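Local coordinates for protein glycerol-3-phosphate dehydrogenase [NAD(+)] (Dunaliella salina, PDB 6IUY) that probably interconverts dihydroxyacetone phosphate and sn-glycerol 3-phosphate with NAD(H), its di-domain structure, with a phosphatase-like domain, allowing direct conversion to glycerol, at residues Ala375-Lys380 / Ile402-Met408; Pro389-Ser393 / Glu458-Thr462; Ser422-Tyr428 / Phe446-Ala452. All coordinates share one frame; numbering follows the deposited sequence.

Contact 1 (Ala375-Lys380 / Ile402-Met408); sequences AISLTK and IDCSVLM. With NAD (nicotinamide-adenine-dinucleotide), chain C; 13P (1,3-dihydroxyacetonephosphate), chain D.
Ser377 bonds to Ser405 O through its backbone N, at 3.0 Å, and to Leu407 N through its carbonyl, tying strand 375-377 to strand 404-408 as parallel neighbours in the NAD-binding, Rossmann-type sheet; beyond the first strand the chain turns into the active site. A third good backbone bond runs from Ser405 N to Ala375 O, and a weak fourth joins Ala375 N to Asp403 O. Two waters extend the pairing, one linking Ala375 O with Ser405 OG, which is also hydrogen-bonded to Ala429 N, the other donating to both Leu378 O and Leu407 O.

The apolar contacts divide between the two faces of the sheet. On the face of Ile376, its CG1 lies anti to the backbone N (chi1 -172°) and carries CD1 along the neighbouring strand to Leu407 CB at 3.9 Å. Leu378 CD1 reaches the same Leu407 CB at 3.7 Å, and helix 431-441 packs here through Trp437 and Phe441. On the other face, Ile402 CD1 abuts Ala375 CB at 3.5 Å, and Cys404 SG sits near Ala375 CB and Ser377 CB. Helix 392-400 packs against this face.

Polar side chains shape the turn that follows. Ser377 OG accepts from Thr379 N in an ST turn, while Thr379 OG1 is bonded to Ala351 O. Lys380, extended beyond CG, and the bent Met408 run antiparallel alongside one another, Lys380 CE lying 3.7 Å from Met408 SD. This lysine meets both ligands: its backbone N donates almost straight (172°) to the ribose O3D of NAD, and Lys380 NZ, also in a salt bridge with Asp519, donates to O3 of dihydroxyacetone phosphate at 3.1 Å.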
loop_
_atom_site.group_PDB
_atom_site.type_symbol
_atom_site.label_atom_id
_atom_site.label_comp_id
_atom_site.label_asym_id
_atom_site.label_seq_id
_atom_site.Cartn_x
_atom_site.Cartn_y
_atom_site.Cartn_z
ATOM N N ALA A 375 17.498 -5.858 21.021
ATOM C CA ALA A 375 16.091 -5.914 21.413
ATOM C C ALA A 375 15.175 -5.941 20.182
ATOM O O ALA A 375 15.512 -5.395 19.129
ATOM C CB ALA A 375 15.743 -4.738 22.301
ATOM N N ILE A 376 14.017 -6.579 20.321
ATOM C CA ILE A 376 12.942 -6.404 19.342
ATOM C C ILE A 376 11.619 -6.325 20.069
ATOM O O ILE A 376 11.421 -6.969 21.091
ATOM C CB ILE A 376 12.901 -7.537 18.309
ATOM C CG1 ILE A 376 11.900 -7.218 17.189
ATOM C CG2 ILE A 376 12.593 -8.863 18.991
ATOM C CD1 ILE A 376 12.037 -8.124 15.938
ATOM N N SER A 377 10.717 -5.516 19.537
ATOM C CA SER A 377 9.403 -5.322 20.130
ATOM C C SER A 377 8.318 -5.865 19.212
ATOM O O SER A 377 8.337 -5.637 17.998
ATOM C CB SER A 377 9.173 -3.841 20.407
ATOM O OG SER A 377 7.850 -3.618 20.849
ATOM N N LEU A 378 7.396 -6.619 19.790
ATOM C CA LEU A 378 6.243 -7.149 19.084
ATOM C C LEU A 378 4.991 -6.385 19.503
ATOM O O LEU A 378 3.883 -6.703 19.078
ATOM C CB LEU A 378 6.075 -8.640 19.388
ATOM C CG LEU A 378 6.846 -9.640 18.533
ATOM C CD1 LEU A 378 8.339 -9.306 18.474
ATOM C CD2 LEU A 378 6.630 -11.040 19.066
ATOM N N THR A 379 5.182 -5.357 20.324
ATOM C CA THR A 379 4.087 -4.716 21.046
ATOM C C THR A 379 3.429 -3.542 20.304
ATOM O O THR A 379 4.108 -2.734 19.656
ATOM C CB THR A 379 4.601 -4.228 22.416
ATOM O OG1 THR A 379 4.938 -5.367 23.216
ATOM C CG2 THR A 379 3.546 -3.384 23.153
ATOM N N LYS A 380 2.109 -3.429 20.434
ATOM C CA LYS A 380 1.350 -2.402 19.731
ATOM C C LYS A 380 0.654 -1.501 20.738
ATOM O O LYS A 380 0.001 -1.971 21.684
ATOM C CB LYS A 380 0.346 -3.054 18.760
ATOM C CG LYS A 380 1.042 -3.776 17.616
ATOM C CD LYS A 380 0.119 -4.680 16.806
ATOM C CE LYS A 380 0.944 -5.487 15.819
ATOM N NZ LYS A 380 0.160 -6.483 15.013
ATOM N N ILE A 402 19.477 0.770 24.318
ATOM C CA ILE A 402 19.808 -0.187 23.281
ATOM C C ILE A 402 18.938 0.023 22.039
ATOM O O ILE A 402 17.853 0.617 22.104
ATOM C CB ILE A 402 19.635 -1.619 23.773
ATOM C CG1 ILE A 402 18.228 -1.810 24.329
ATOM C CG2 ILE A 402 20.673 -1.951 24.853
ATOM C CD1 ILE A 402 17.926 -3.253 24.667
ATOM N N ASP A 403 19.412 -0.484 20.908
ATOM C CA ASP A 403 18.661 -0.360 19.672
ATOM C C ASP A 403 17.547 -1.393 19.648
ATOM O O ASP A 403 17.707 -2.497 20.161
ATOM C CB ASP A 403 19.580 -0.502 18.461
ATOM C CG ASP A 403 20.322 0.789 18.157
ATOM O OD1 ASP A 403 19.907 1.527 17.231
ATOM O OD2 ASP A 403 21.303 1.084 18.874
ATOM N N CYS A 404 16.408 -1.022 19.070
ATOM C CA CYS A 404 15.245 -1.898 19.123
ATOM C C CYS A 404 14.536 -1.995 17.778
ATOM O O CYS A 404 14.013 -1.007 17.271
ATOM C CB CYS A 404 14.280 -1.414 20.200
ATOM S SG CYS A 404 12.885 -2.550 20.519
ATOM N N SER A 405 14.540 -3.198 17.213
ATOM C CA SER A 405 13.787 -3.499 16.006
ATOM C C SER A 405 12.304 -3.722 16.356
ATOM O O SER A 405 11.938 -3.676 17.538
ATOM C CB SER A 405 14.358 -4.747 15.333
ATOM O OG SER A 405 15.734 -4.586 15.044
ATOM N N VAL A 406 11.466 -3.969 15.345
ATOM C CA VAL A 406 10.080 -4.375 15.563
ATOM C C VAL A 406 9.688 -5.516 14.650
ATOM O O VAL A 406 10.296 -5.732 13.587
ATOM C CB VAL A 406 9.083 -3.235 15.336
ATOM C CG1 VAL A 406 9.333 -2.092 16.325
ATOM C CG2 VAL A 406 9.105 -2.773 13.852
ATOM N N LEU A 407 8.685 -6.271 15.084
ATOM C CA LEU A 407 8.086 -7.279 14.233
ATOM C C LEU A 407 6.612 -6.928 14.168
ATOM O O LEU A 407 5.926 -6.982 15.188
ATOM C CB LEU A 407 8.304 -8.692 14.780
ATOM C CG LEU A 407 7.766 -9.926 14.039
ATOM C CD1 LEU A 407 8.438 -11.165 14.591
ATOM C CD2 LEU A 407 6.261 -10.077 14.195
ATOM N N MET A 408 6.142 -6.561 12.980
ATOM C CA MET A 408 4.750 -6.135 12.781
ATOM C C MET A 408 4.160 -6.825 11.567
ATOM O O MET A 408 4.798 -6.871 10.514
ATOM C CB MET A 408 4.671 -4.628 12.597
ATOM C CG MET A 408 5.281 -3.841 13.718
ATOM S SD MET A 408 4.113 -3.631 15.062
ATOM C CE MET A 408 5.189 -3.856 16.493
HETATM P PA NAD C . -2.558 -10.635 26.075
HETATM O O1A NAD C . -2.806 -12.076 25.897
HETATM O O2A NAD C . -3.541 -9.733 25.342
HETATM O O5B NAD C . -2.640 -10.227 27.650
HETATM C C5B NAD C . -2.404 -11.213 28.665
HETATM C C4B NAD C . -1.119 -10.855 29.455
HETATM O O4B NAD C . -1.314 -9.764 30.144
HETATM C C3B NAD C . -0.851 -11.935 30.506
HETATM O O3B NAD C . 0.158 -12.766 30.159
HETATM C C2B NAD C . -0.475 -11.146 31.775
HETATM O O2B NAD C . 0.748 -11.765 32.373
HETATM C C1B NAD C . -0.271 -9.947 31.346
HETATM N N9A NAD C . -0.523 -9.032 32.377
HETATM C C8A NAD C . -1.671 -8.821 33.062
HETATM N N7A NAD C . -1.430 -7.841 33.960
HETATM C C5A NAD C . -0.130 -7.458 33.851
HETATM C C6A NAD C . 0.636 -6.526 34.528
HETATM N N6A NAD C . 0.205 -5.684 35.591
HETATM N N1A NAD C . 1.919 -6.339 34.192
HETATM C C2A NAD C . 2.464 -7.085 33.189
HETATM N N3A NAD C . 1.724 -8.006 32.532
HETATM C C4A NAD C . 0.427 -8.188 32.867
HETATM O O3 NAD C . -1.068 -10.333 25.558
HETATM P PN NAD C . -0.475 -10.602 24.092
HETATM O O1N NAD C . -1.462 -11.377 23.238
HETATM O O2N NAD C . 0.827 -11.364 24.171
HETATM O O5D NAD C . -0.289 -9.191 23.408
HETATM C C5D NAD C . 0.706 -8.286 23.849
HETATM C C4D NAD C . 1.056 -7.381 22.660
HETATM O O4D NAD C . 1.079 -8.080 21.540
HETATM C C3D NAD C . -0.045 -6.352 22.493
HETATM O O3D NAD C . 0.515 -5.140 22.336
HETATM C C2D NAD C . -0.800 -6.776 21.202
HETATM O O2D NAD C . -1.417 -5.552 20.626
HETATM C C1D NAD C . 0.131 -7.316 20.468
HETATM N N1N NAD C . -0.326 -8.294 19.501
HETATM C C2N NAD C . -1.270 -9.252 19.805
HETATM C C3N NAD C . -1.673 -10.174 18.841
HETATM C C7N NAD C . -2.753 -11.212 19.214
HETATM O O7N NAD C . -3.329 -11.839 18.346
HETATM N N7N NAD C . -3.046 -11.430 20.609
HETATM C C4N NAD C . -1.137 -10.152 17.571
HETATM C C5N NAD C . -0.167 -9.214 17.267
HETATM C C6N NAD C . 0.234 -8.301 18.242
HETATM P P 13P D . -6.443 -7.472 18.242
HETATM O O1P 13P D . -5.716 -7.171 16.954
HETATM O O2P 13P D . -6.693 -8.952 18.251
HETATM O O3P 13P D . -7.731 -6.691 18.233
HETATM O O1 13P D . -5.671 -7.095 19.589
HETATM C C1 13P D . -4.484 -6.336 19.603
HETATM C C2 13P D . -3.583 -6.972 18.597
HETATM O O2 13P D . -3.651 -8.167 18.402
HETATM C C3 13P D . -2.601 -6.147 17.815
HETATM O O3 13P D . -2.568 -6.638 16.483
HETATM O O HOH W 1 17.700 -4.891 17.183
HETATM O O HOH W 2 4.058 -7.973 16.640
#

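Contact 2 (Pro389-Ser393 / Glu458-Thr462); sequences PQLIS and EMCGT
Leu391 and Glu458 account for most of the contact between the start of helix 392-400 and helix 454-477, and together they join the Rossmann-type nucleotide-binding part of the dehydrogenase to the long helix that opens its C-terminal, helical part. Leu391 occupies the N-cap position of helix 392-400, and the short strand before that helix runs almost perpendicular to the helix axis of 458-462.

Glu458 stretches out from its helix, with CG anti to the backbone N (chi1 -167°) and an extended chain beyond, and brings its carboxylate to the first turn of the other helix. Both oxygens grip Ser393. OE2 takes the backbone N-H of Ser393 on its syn lone pair, N to OE2 being 2.7 Å, while OE1 is met on its syn side by Ser393 OG at 2.6 Å, 19° out of the carboxylate plane. This two-point grip fixes the rotation of the carboxylate, and the amide end of helix 392-400 would probably help to stabilise its negative charge in this buried place. Replacing Glu458 by an alanine would probably leave Ser393 N and OG without their shared acceptor and open a gap beside Leu391.

Leu391 runs alongside Glu458, the two side chains heading opposite ways. Its CB packs against the carboxylate carbon, Glu458 CD, at 3.4 Å, and its CD1 continues to Glu458 CG and to Met459 CB. Met459, bent at chi2 and chi3, turns its methyl group toward Pro389 and also touches Phe498 and Ile502 of helix 481-502. The other branch of Leu391 faces Thr462, whose hydroxyl is bonded to Gly381 N; there Leu391 CD2 comes to 4.2 Å from Thr462 OG1.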
loop_
_atom_site.group_PDB
_atom_site.type_symbol
_atom_site.label_atom_id
_atom_site.label_comp_id
_atom_site.label_asym_id
_atom_site.label_seq_id
_atom_site.Cartn_x
_atom_site.Cartn_y
_atom_site.Cartn_z
ATOM N N PRO A 389 3.975 11.128 20.305
ATOM C CA PRO A 389 3.945 9.663 20.397
ATOM C C PRO A 389 5.293 9.052 20.751
ATOM O O PRO A 389 6.291 9.374 20.102
ATOM C CB PRO A 389 3.538 9.237 18.989
ATOM C CG PRO A 389 4.076 10.322 18.128
ATOM C CD PRO A 389 3.906 11.599 18.913
ATOM N N GLN A 390 5.324 8.168 21.742
ATOM C CA GLN A 390 6.501 7.339 21.972
ATOM C C GLN A 390 6.099 5.888 21.758
ATOM O O GLN A 390 5.332 5.337 22.550
ATOM C CB GLN A 390 7.062 7.559 23.386
ATOM C CG GLN A 390 8.159 6.584 23.784
ATOM C CD GLN A 390 8.691 6.817 25.201
ATOM O OE1 GLN A 390 7.984 6.618 26.192
ATOM N NE2 GLN A 390 9.947 7.238 25.296
ATOM N N LEU A 391 6.581 5.266 20.684
ATOM C CA LEU A 391 6.238 3.868 20.428
ATOM C C LEU A 391 7.140 2.970 21.273
ATOM O O LEU A 391 8.135 3.425 21.832
ATOM C CB LEU A 391 6.369 3.525 18.942
ATOM C CG LEU A 391 5.561 4.467 18.049
ATOM C CD1 LEU A 391 5.679 4.109 16.569
ATOM C CD2 LEU A 391 4.118 4.469 18.513
ATOM N N ILE A 392 6.811 1.691 21.368
ATOM C CA ILE A 392 7.568 0.853 22.276
ATOM C C ILE A 392 9.056 0.829 21.921
ATOM O O ILE A 392 9.911 0.865 22.815
ATOM C CB ILE A 392 7.034 -0.569 22.313
ATOM C CG1 ILE A 392 5.536 -0.536 22.597
ATOM C CG2 ILE A 392 7.783 -1.379 23.409
ATOM C CD1 ILE A 392 5.163 0.477 23.679
ATOM N N SER A 393 9.376 0.791 20.632
ATOM C CA SER A 393 10.773 0.694 20.244
ATOM C C SER A 393 11.530 1.972 20.631
ATOM O O SER A 393 12.710 1.917 20.973
ATOM C CB SER A 393 10.913 0.417 18.751
ATOM O OG SER A 393 10.965 1.628 18.018
ATOM N N GLU A 458 6.042 0.282 12.738
ATOM C CA GLU A 458 5.645 0.293 14.126
ATOM C C GLU A 458 4.410 1.149 14.308
ATOM O O GLU A 458 3.514 0.771 15.039
ATOM C CB GLU A 458 6.783 0.789 15.032
ATOM C CG GLU A 458 6.504 0.503 16.495
ATOM C CD GLU A 458 7.681 0.807 17.398
ATOM O OE1 GLU A 458 8.521 1.638 17.007
ATOM O OE2 GLU A 458 7.754 0.211 18.501
ATOM N N MET A 459 4.357 2.301 13.647
ATOM C CA MET A 459 3.194 3.180 13.776
ATOM C C MET A 459 1.951 2.559 13.108
ATOM O O MET A 459 0.827 2.728 13.590
ATOM C CB MET A 459 3.495 4.563 13.185
ATOM C CG MET A 459 2.386 5.560 13.399
ATOM S SD MET A 459 2.177 6.121 15.100
ATOM C CE MET A 459 3.494 7.334 15.167
ATOM N N CYS A 460 2.153 1.808 12.026
ATOM C CA CYS A 460 1.045 1.062 11.422
ATOM C C CYS A 460 0.505 -0.001 12.359
ATOM O O CYS A 460 -0.699 -0.108 12.544
ATOM C CB CYS A 460 1.467 0.379 10.116
ATOM S SG CYS A 460 1.565 1.502 8.723
ATOM N N GLY A 461 1.393 -0.815 12.923
ATOM C CA GLY A 461 0.969 -1.797 13.902
ATOM C C GLY A 461 0.145 -1.200 15.037
ATOM O O GLY A 461 -0.834 -1.790 15.449
ATOM N N THR A 462 0.541 -0.034 15.533
ATOM C CA THR A 462 -0.152 0.612 16.643
ATOM C C THR A 462 -1.459 1.308 16.254
ATOM O O THR A 462 -2.452 1.129 16.930
ATOM C CB THR A 462 0.766 1.661 17.327
ATOM O OG1 THR A 462 1.775 0.986 18.091
ATOM C CG2 THR A 462 -0.016 2.560 18.249
#

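Contact 3 (Ser422-Tyr428 / Phe446-Ala452); sequences SEAVIAY and FAINLLA
The Tyr428 ring has one face against the backbone at the end of the neighbouring strand: Leu451 O lies 3.5 Å above its plane, toward the rim, and Ala452 CA makes a CH-pi contact 4.2 Å from the ring centroid. Leu450 CB meets the same ring at its edge, in plane. The tyrosine reaches this place with CG between its own backbone N and carbonyl carbon (chi1 52°), and its backbone N donates to Leu451 O, the atom that the ring overlies. At the other end of the strands, Phe446 presents an edge to Ser422 CB and meets Ala424 CB obliquely, CZ to CB being 3.5 Å; Trp267 and Met274 of helix 266-282 also pack on this phenylalanine.

Between the rings, six backbone bonds alternate in direction from Ala447 N to Ser422 O through to Tyr428 N to Leu451 O. One of them joins Ala424 N to Ala447 O at 2.9 Å. On the face of Ala424, the CD1 atoms of Ile426 and Ile448 meet at 4.0 Å, and Ile426 CG2 approaches Leu450 CD2 where the two side chains lie alongside each other. On the opposite face Val425 crosses Leu451 at about a right angle, with CG1 to CD2 at 3.7 Å. Glu423 here reaches toward the second subunit, where a long, weak ion pair links it to Arg489 of that subunit.

Helix 431-441 connects these parallel strands, completing a beta-alpha-beta unit that supplies the outermost strand, within this chain, of the mixed sheet in the NAD-binding domain.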
loop_
_atom_site.group_PDB
_atom_site.type_symbol
_atom_site.label_atom_id
_atom_site.label_comp_id
_atom_site.label_asym_id
_atom_site.label_seq_id
_atom_site.Cartn_x
_atom_site.Cartn_y
_atom_site.Cartn_z
ATOM N N SER A 422 1.275 -17.668 7.557
ATOM C CA SER A 422 1.161 -16.269 7.915
ATOM C C SER A 422 2.452 -15.558 7.553
ATOM O O SER A 422 3.389 -16.181 7.065
ATOM C CB SER A 422 0.857 -16.126 9.407
ATOM O OG SER A 422 0.415 -14.807 9.685
ATOM N N GLU A 423 2.507 -14.250 7.765
ATOM C CA GLU A 423 3.701 -13.499 7.397
ATOM C C GLU A 423 3.818 -12.267 8.271
ATOM O O GLU A 423 2.851 -11.839 8.907
ATOM C CB GLU A 423 3.693 -13.125 5.893
ATOM C CG GLU A 423 2.430 -12.458 5.390
ATOM C CD GLU A 423 2.414 -12.193 3.862
ATOM O OE1 GLU A 423 2.680 -13.117 3.060
ATOM O OE2 GLU A 423 2.093 -11.052 3.464
ATOM N N ALA A 424 5.021 -11.709 8.336
ATOM C CA ALA A 424 5.221 -10.485 9.086
ATOM C C ALA A 424 6.396 -9.715 8.533
ATOM O O ALA A 424 7.255 -10.276 7.877
ATOM C CB ALA A 424 5.453 -10.785 10.575
ATOM N N VAL A 425 6.429 -8.431 8.836
ATOM C CA VAL A 425 7.580 -7.586 8.562
ATOM C C VAL A 425 8.466 -7.531 9.804
ATOM O O VAL A 425 7.951 -7.378 10.911
ATOM C CB VAL A 425 7.149 -6.145 8.227
ATOM C CG1 VAL A 425 8.275 -5.177 8.528
ATOM C CG2 VAL A 425 6.646 -6.024 6.777
ATOM N N ILE A 426 9.781 -7.639 9.635
ATOM C CA ILE A 426 10.683 -7.237 10.705
ATOM C C ILE A 426 11.421 -5.994 10.266
ATOM O O ILE A 426 12.168 -6.027 9.301
ATOM C CB ILE A 426 11.682 -8.354 11.092
ATOM C CG1 ILE A 426 10.992 -9.349 12.035
ATOM C CG2 ILE A 426 12.905 -7.750 11.774
ATOM C CD1 ILE A 426 11.890 -10.483 12.555
ATOM N N ALA A 427 11.197 -4.889 10.969
ATOM C CA ALA A 427 11.869 -3.648 10.650
ATOM C C ALA A 427 13.074 -3.493 11.563
ATOM O O ALA A 427 12.912 -3.316 12.768
ATOM C CB ALA A 427 10.924 -2.483 10.796
ATOM N N TYR A 428 14.273 -3.560 10.986
ATOM C CA TYR A 428 15.506 -3.654 11.771
ATOM C C TYR A 428 16.087 -2.296 12.118
ATOM O O TYR A 428 15.978 -1.334 11.347
ATOM C CB TYR A 428 16.556 -4.503 11.033
ATOM C CG TYR A 428 16.846 -4.090 9.601
ATOM C CD1 TYR A 428 17.538 -2.913 9.315
ATOM C CD2 TYR A 428 16.445 -4.889 8.531
ATOM C CE1 TYR A 428 17.807 -2.542 8.006
ATOM C CE2 TYR A 428 16.723 -4.526 7.219
ATOM C CZ TYR A 428 17.402 -3.356 6.970
ATOM O OH TYR A 428 17.663 -2.994 5.672
ATOM N N PHE A 446 5.684 -19.115 8.777
ATOM C CA PHE A 446 5.734 -17.728 9.209
ATOM C C PHE A 446 6.853 -17.023 8.429
ATOM O O PHE A 446 8.015 -17.038 8.846
ATOM C CB PHE A 446 5.943 -17.648 10.741
ATOM C CG PHE A 446 5.668 -16.281 11.323
ATOM C CD1 PHE A 446 4.390 -15.742 11.281
ATOM C CD2 PHE A 446 6.687 -15.537 11.908
ATOM C CE1 PHE A 446 4.109 -14.492 11.809
ATOM C CE2 PHE A 446 6.427 -14.270 12.445
ATOM C CZ PHE A 446 5.124 -13.745 12.384
ATOM N N ALA A 447 6.490 -16.451 7.273
ATOM C CA ALA A 447 7.445 -15.809 6.365
ATOM C C ALA A 447 7.788 -14.403 6.804
ATOM O O ALA A 447 6.907 -13.593 7.144
ATOM C CB ALA A 447 6.908 -15.786 4.937
ATOM N N ILE A 448 9.081 -14.105 6.774
ATOM C CA ILE A 448 9.564 -12.811 7.237
ATOM C C ILE A 448 10.097 -11.967 6.086
ATOM O O ILE A 448 10.784 -12.470 5.196
ATOM C CB ILE A 448 10.658 -12.982 8.296
ATOM C CG1 ILE A 448 10.056 -13.562 9.580
ATOM C CG2 ILE A 448 11.348 -11.663 8.569
ATOM C CD1 ILE A 448 9.295 -12.557 10.401
ATOM N N ASN A 449 9.766 -10.682 6.128
ATOM C CA ASN A 449 10.221 -9.702 5.162
ATOM C C ASN A 449 10.993 -8.598 5.886
ATOM O O ASN A 449 10.441 -7.950 6.786
ATOM C CB ASN A 449 9.001 -9.142 4.406
ATOM C CG ASN A 449 9.356 -8.054 3.419
ATOM O OD1 ASN A 449 10.475 -7.994 2.905
ATOM N ND2 ASN A 449 8.388 -7.182 3.137
ATOM N N LEU A 450 12.257 -8.374 5.513
ATOM C CA LEU A 450 13.073 -7.348 6.186
ATOM C C LEU A 450 12.904 -5.972 5.560
ATOM O O LEU A 450 12.910 -5.809 4.345
ATOM C CB LEU A 450 14.564 -7.723 6.189
ATOM C CG LEU A 450 15.000 -8.929 7.020
ATOM C CD1 LEU A 450 16.506 -9.133 6.908
ATOM C CD2 LEU A 450 14.605 -8.810 8.481
ATOM N N LEU A 451 12.760 -4.975 6.416
ATOM C CA LEU A 451 12.473 -3.627 5.983
ATOM C C LEU A 451 13.307 -2.726 6.840
ATOM O O LEU A 451 13.528 -3.044 8.004
ATOM C CB LEU A 451 10.998 -3.288 6.157
ATOM C CG LEU A 451 10.078 -3.300 4.951
ATOM C CD1 LEU A 451 10.245 -4.578 4.203
ATOM C CD2 LEU A 451 8.650 -3.147 5.440
ATOM N N ALA A 452 13.753 -1.599 6.294
ATOM C CA ALA A 452 14.506 -0.658 7.101
ATOM C C ALA A 452 13.587 0.317 7.848
ATOM O O ALA A 452 14.024 0.946 8.817
ATOM C CB ALA A 452 15.489 0.089 6.244
#

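In the fold
Contacts 1 and 3 belong to one sheet, in which strands 404-408 and 422-427 are antiparallel neighbours, probably bonded from Met408 O to Val425 N and from Val406 O to Ala427 N. Contact 1 is almost wholly buried and opens onto the bound ligands; contact 3, which includes the outermost strand of the sheet within this chain, is only partly buried and reaches the other subunit. Both rely on parallel backbone pairing and apolar side chains. Contact 2, also buried, depends instead on a carboxylate gripping a helix start. It touches contact 1, where Val406 CG1 packs on Glu458 CD and Ser377 OG on Ile392 CG2, but does not touch contact 3.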